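Local coordinates for protein putative polyketide synthase (Brevibacillus brevis, PDB 5HU7) that probably dehydrates beta-hydroxyacyl intermediates bound to acyl carrier protein during polyketide assembly, as the dehydratase domain of a trans-AT polyketide synthase, at residues Tyr102-Asp105 against Leu109-Lys112; Gln160-Leu165 against Met170-Glu175. All blocks are in the same frame, centred on the assembly; numbering follows the deposited sequence.

Contact 1 (Tyr102-Asp105 against Leu109-Lys112)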
loop_
_atom_site.group_PDB
_atom_site.type_symbol
_atom_site.label_atom_id
_atom_site.label_comp_id
_atom_site.label_asym_id
_atom_site.label_seq_id
_atom_site.Cartn_x
_atom_site.Cartn_y
_atom_site.Cartn_z
ATOM N N TYR A 102 -2.648 14.985 -2.015
ATOM C CA TYR A 102 -1.704 16.094 -1.847
ATOM C C TYR A 102 -2.211 17.083 -0.769
ATOM O O TYR A 102 -3.422 17.274 -0.602
ATOM C CB TYR A 102 -1.569 16.876 -3.177
ATOM C CG TYR A 102 -1.461 16.007 -4.406
ATOM C CD1 TYR A 102 -2.599 15.562 -5.070
ATOM C CD2 TYR A 102 -0.215 15.620 -4.907
ATOM C CE1 TYR A 102 -2.512 14.683 -6.142
ATOM C CE2 TYR A 102 -0.115 14.734 -5.981
ATOM C CZ TYR A 102 -1.265 14.297 -6.617
ATOM O OH TYR A 102 -1.196 13.473 -7.706
ATOM N N PRO A 103 -1.291 17.862 -0.180
ATOM C CA PRO A 103 -1.715 18.889 0.811
ATOM C C PRO A 103 -2.442 20.049 0.171
ATOM O O PRO A 103 -2.192 20.323 -1.002
ATOM C CB PRO A 103 -0.406 19.378 1.416
ATOM C CG PRO A 103 0.661 18.979 0.477
ATOM C CD PRO A 103 0.186 17.827 -0.339
ATOM N N GLU A 104 -3.408 20.645 0.884
ATOM C CA GLU A 104 -4.109 21.829 0.399
ATOM C C GLU A 104 -4.071 22.919 1.435
ATOM O O GLU A 104 -3.724 24.038 1.084
ATOM C CB GLU A 104 -5.572 21.552 0.021
ATOM C CG GLU A 104 -6.274 22.728 -0.660
ATOM C CD GLU A 104 -5.800 23.127 -2.050
ATOM O OE1 GLU A 104 -4.880 22.477 -2.598
ATOM O OE2 GLU A 104 -6.357 24.110 -2.589
ATOM N N ASP A 105 -4.523 22.615 2.668
ATOM C CA ASP A 105 -4.578 23.518 3.802
ATOM C C ASP A 105 -4.476 22.656 5.079
ATOM O O ASP A 105 -4.376 21.428 4.987
ATOM C CB ASP A 105 -5.895 24.326 3.770
ATOM C CG ASP A 105 -5.800 25.766 4.262
ATOM O OD1 ASP A 105 -4.945 26.044 5.159
ATOM O OD2 ASP A 105 -6.650 26.597 3.840
ATOM N N LEU A 109 -7.420 18.370 2.119
ATOM C CA LEU A 109 -6.564 17.616 1.228
ATOM C C LEU A 109 -7.068 17.778 -0.167
ATOM O O LEU A 109 -8.254 17.958 -0.357
ATOM C CB LEU A 109 -6.657 16.136 1.540
ATOM C CG LEU A 109 -6.240 15.713 2.891
ATOM C CD1 LEU A 109 -6.854 14.383 3.238
ATOM C CD2 LEU A 109 -4.726 15.715 3.007
ATOM N N ALA A 110 -6.186 17.582 -1.142
ATOM C CA ALA A 110 -6.553 17.565 -2.548
ATOM C C ALA A 110 -6.342 16.165 -3.075
ATOM O O ALA A 110 -5.474 15.431 -2.607
ATOM C CB ALA A 110 -5.702 18.555 -3.309
ATOM N N TYR A 111 -7.161 15.760 -4.027
ATOM C CA TYR A 111 -6.942 14.463 -4.663
ATOM C C TYR A 111 -6.979 14.589 -6.160
ATOM O O TYR A 111 -7.593 15.508 -6.695
ATOM C CB TYR A 111 -7.918 13.386 -4.178
ATOM C CG TYR A 111 -9.305 13.479 -4.762
ATOM C CD1 TYR A 111 -9.601 12.912 -5.987
ATOM C CD2 TYR A 111 -10.322 14.139 -4.087
ATOM C CE1 TYR A 111 -10.840 13.102 -6.589
ATOM C CE2 TYR A 111 -11.583 14.312 -4.665
ATOM C CZ TYR A 111 -11.850 13.761 -5.899
ATOM O OH TYR A 111 -13.096 13.932 -6.434
ATOM N N LYS A 112 -6.327 13.649 -6.843
ATOM C CA LYS A 112 -6.357 13.557 -8.297
ATOM C C LYS A 112 -6.416 12.126 -8.694
ATOM O O LYS A 112 -5.602 11.340 -8.237
ATOM C CB LYS A 112 -5.119 14.143 -8.956
ATOM C CG LYS A 112 -4.957 15.621 -8.800
ATOM C CD LYS A 112 -4.083 16.203 -9.926
ATOM C CE LYS A 112 -2.804 16.822 -9.455
ATOM N NZ LYS A 112 -3.009 18.176 -8.937
#
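Tyr-102 and Ala-110 form a hydrogen-bonded antiparallel pair in the beta hairpin of strands 95-105 and 108-115, in a hotdog-family half of the dehydratase. The backbone bonds run both ways: Tyr-102 N gives to Ala-110 O at 2.9 Å, and Ala-110 N gives to Tyr-102 O at 2.8 Å, almost straight at 174°. Both side chains lie on the same face of the hairpin, where the small methyl of Ala-110 sits beside Tyr-102 CB and makes room for the ring to run on to Lys-112. Lys-112 crosses the tyrosine at about a right angle. Its CB and CG pack against one ring corner, with Lys-112 CG 3.7 Å from Tyr-102 CE1. Lys-112 CD carries the chain on, 4.4 Å from Tyr-102 CE1, and bends at chi3 (-117°) and chi4 turn it back across the ring. Lys-112 CE comes 4.1 Å from Tyr-102 CZ. Lys-112 NZ ends over the face of the Tyr-102 ring, 4.8 Å from its centroid and 24° off the normal, a cation-pi contact. Lysine suits this place: methylenes pack on the ring's corner while the ammonium comes over its face. At the end of the tyrosine, its OH makes a weak hydrogen bond to Glu-25. A serine in place of Tyr-102 would probably leave the Lys-112 ammonium without its aromatic partner and its chain free to swing. Leu-109 turns to the other face, against Phe-134 of its own chain and Leu-23 of the second subunit. Glu-104 and Asp-105 both face Glu-108, a classic beta bulge, and Glu-104 OE1 stops 4.1 Å from Ala-110 CB.

Contact 2 (Gln160-Leu165 against Met170-Glu175)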
loop_
_atom_site.group_PDB
_atom_site.type_symbol
_atom_site.label_atom_id
_atom_site.label_comp_id
_atom_site.label_asym_id
_atom_site.label_seq_id
_atom_site.Cartn_x
_atom_site.Cartn_y
_atom_site.Cartn_z
ATOM N N GLN A 160 -43.666 2.720 -16.334
ATOM C CA GLN A 160 -44.209 4.030 -16.690
ATOM C C GLN A 160 -43.133 5.111 -16.894
ATOM O O GLN A 160 -43.291 5.928 -17.794
ATOM C CB GLN A 160 -45.229 4.488 -15.638
ATOM C CG GLN A 160 -46.539 3.739 -15.760
ATOM C CD GLN A 160 -47.474 4.049 -14.627
ATOM O OE1 GLN A 160 -47.096 4.042 -13.464
ATOM N NE2 GLN A 160 -48.738 4.207 -14.926
ATOM N N CYS A 161 -42.079 5.148 -16.060
ATOM C CA CYS A 161 -40.976 6.110 -16.236
ATOM C C CYS A 161 -40.315 5.866 -17.603
ATOM O O CYS A 161 -40.195 6.802 -18.393
ATOM C CB CYS A 161 -39.948 5.990 -15.110
ATOM S SG CYS A 161 -40.549 6.497 -13.479
ATOM N N TYR A 162 -39.903 4.596 -17.870
ATOM C CA TYR A 162 -39.283 4.149 -19.129
ATOM C C TYR A 162 -40.142 4.509 -20.308
ATOM O O TYR A 162 -39.632 5.056 -21.283
ATOM C CB TYR A 162 -39.073 2.624 -19.129
ATOM C CG TYR A 162 -38.846 2.014 -20.504
ATOM C CD1 TYR A 162 -37.608 2.110 -21.143
ATOM C CD2 TYR A 162 -39.857 1.307 -21.150
ATOM C CE1 TYR A 162 -37.403 1.577 -22.410
ATOM C CE2 TYR A 162 -39.647 0.726 -22.401
ATOM C CZ TYR A 162 -38.411 0.854 -23.025
ATOM O OH TYR A 162 -38.170 0.290 -24.260
ATOM N N GLU A 163 -41.436 4.174 -20.225
ATOM C CA GLU A 163 -42.386 4.432 -21.315
ATOM C C GLU A 163 -42.445 5.932 -21.662
ATOM O O GLU A 163 -42.516 6.276 -22.829
ATOM C CB GLU A 163 -43.794 3.940 -20.946
ATOM C CG GLU A 163 -43.938 2.426 -20.873
ATOM C CD GLU A 163 -44.010 1.702 -22.203
ATOM O OE1 GLU A 163 -44.951 1.976 -22.982
ATOM O OE2 GLU A 163 -43.152 0.823 -22.448
ATOM N N LEU A 164 -42.504 6.790 -20.631
ATOM C CA LEU A 164 -42.523 8.246 -20.777
ATOM C C LEU A 164 -41.151 8.777 -21.247
ATOM O O LEU A 164 -41.119 9.744 -22.006
ATOM C CB LEU A 164 -42.905 8.917 -19.443
ATOM C CG LEU A 164 -42.871 10.456 -19.398
ATOM C CD1 LEU A 164 -43.778 11.070 -20.464
ATOM C CD2 LEU A 164 -43.284 10.962 -18.030
ATOM N N LEU A 165 -40.027 8.203 -20.766
ATOM C CA LEU A 165 -38.706 8.662 -21.207
ATOM C C LEU A 165 -38.478 8.299 -22.671
ATOM O O LEU A 165 -37.971 9.126 -23.420
ATOM C CB LEU A 165 -37.566 8.092 -20.351
ATOM C CG LEU A 165 -37.331 8.722 -18.995
ATOM C CD1 LEU A 165 -36.072 8.174 -18.372
ATOM C CD2 LEU A 165 -37.221 10.229 -19.086
ATOM N N MET A 170 -34.452 13.359 -26.638
ATOM C CA MET A 170 -33.164 13.566 -25.967
ATOM C C MET A 170 -32.921 12.492 -24.894
ATOM O O MET A 170 -31.847 11.879 -24.875
ATOM C CB MET A 170 -33.089 14.971 -25.329
ATOM C CG MET A 170 -31.681 15.350 -24.848
ATOM S SD MET A 170 -31.619 16.531 -23.470
ATOM C CE MET A 170 -29.840 16.527 -23.123
ATOM N N ALA A 171 -33.913 12.273 -24.009
ATOM C CA ALA A 171 -33.813 11.310 -22.908
ATOM C C ALA A 171 -34.368 9.935 -23.280
ATOM O O ALA A 171 -35.423 9.865 -23.889
ATOM C CB ALA A 171 -34.556 11.842 -21.694
ATOM N N ASP A 172 -33.658 8.856 -22.900
ATOM C CA ASP A 172 -34.050 7.444 -23.081
ATOM C C ASP A 172 -32.926 6.557 -22.536
ATOM O O ASP A 172 -31.752 6.837 -22.797
ATOM C CB ASP A 172 -34.342 7.064 -24.550
ATOM C CG ASP A 172 -34.985 5.691 -24.709
ATOM O OD1 ASP A 172 -35.666 5.232 -23.757
ATOM O OD2 ASP A 172 -34.845 5.091 -25.797
ATOM N N HIS A 173 -33.277 5.496 -21.783
ATOM C CA HIS A 173 -32.305 4.597 -21.144
ATOM C C HIS A 173 -32.662 3.118 -21.381
ATOM O O HIS A 173 -33.672 2.811 -22.020
ATOM C CB HIS A 173 -32.267 4.902 -19.628
ATOM C CG HIS A 173 -30.957 4.633 -18.960
ATOM N ND1 HIS A 173 -29.807 5.329 -19.310
ATOM C CD2 HIS A 173 -30.653 3.760 -17.974
ATOM C CE1 HIS A 173 -28.844 4.835 -18.547
ATOM N NE2 HIS A 173 -29.313 3.909 -17.709
ATOM N N SER A 174 -31.803 2.213 -20.885
ATOM C CA SER A 174 -31.984 0.766 -20.986
ATOM C C SER A 174 -32.732 0.172 -19.776
ATOM O O SER A 174 -33.896 -0.219 -19.940
ATOM C CB SER A 174 -30.632 0.074 -21.183
ATOM O OG SER A 174 -30.715 -1.343 -21.162
ATOM N N GLU A 175 -32.077 0.082 -18.579
ATOM C CA GLU A 175 -32.685 -0.567 -17.410
ATOM C C GLU A 175 -33.046 0.362 -16.214
ATOM O O GLU A 175 -32.334 1.317 -15.874
ATOM C CB GLU A 175 -31.821 -1.744 -16.930
ATOM C CG GLU A 175 -30.562 -1.395 -16.165
ATOM C CD GLU A 175 -29.858 -2.619 -15.610
ATOM O OE1 GLU A 175 -29.378 -2.555 -14.455
ATOM O OE2 GLU A 175 -29.851 -3.665 -16.299
#
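Leu-165 and Ala-171 meet methyl to methyl, Leu-165 CD2 lying 4.1 Å from Ala-171 CB, where the chain leaves helix 158-167 and folds back along it in the second hotdog-family half of the dehydratase. No hydrogen bond joins the two segments, so side-chain packing carries the contact. Alanine suits the spot because the loop backbone passes close to the helix, with Leu-165 CA only 5.2 Å from Asp-172 CA. Three residues earlier on the same side of the helix, Tyr-162 meets the loop with the edge of its ring. With CG anti to the backbone N (chi1 162°), the ring extends from the helix and brings Tyr-162 CE1 to 3.9 Å from His-173 O, which lies in the ring plane. A slightly positive aromatic C-H edge is a reasonable neighbour for that carbonyl oxygen. Asp-172 OD1 lies obliquely to the same ring, 4.3 Å from Tyr-162 CE1, a looser contact on the solvent-facing side, where the carboxylate can probably stay hydrated.

Further out, the helix itself fixes the spacing of these two side chains, for instance through the backbone bond from Leu-165 N to Cys-161 O at 2.8 Å. Helix 212-227 supports both segments: Pro-218 and Arg-221 pack on Leu-165, as Phe-176 also does, while His-173 rests on Leu-217 and its ND1 makes a weak hydrogen bond to Arg-221. The imidazole is therefore engaged on the helix 212-227 side, and at its edge Glu-175 O lies in the ring plane, 3.6 Å from His-173 CD2.

How the contacts relate
Contacts 1 and 2 lie in the two different hotdog-family halves, to either side of the middle of the chain, their centres 39 Å apart and their nearest atoms about 22 Å apart. They share no helix or strand, and each is partly buried, joining sequence neighbours across a short reversal. Their chemistry follows their setting. Residues 102-105 and 109-112 are held by paired backbone bonds, with an aromatic-cation pair on one face and the second subunit meeting the other. Residues 160-165 and 170-175, where the chain leaves a helix without strand pairing, depend on apolar and ring-edge packing backed by helix 212-227, and no other chain of the assembly touches them.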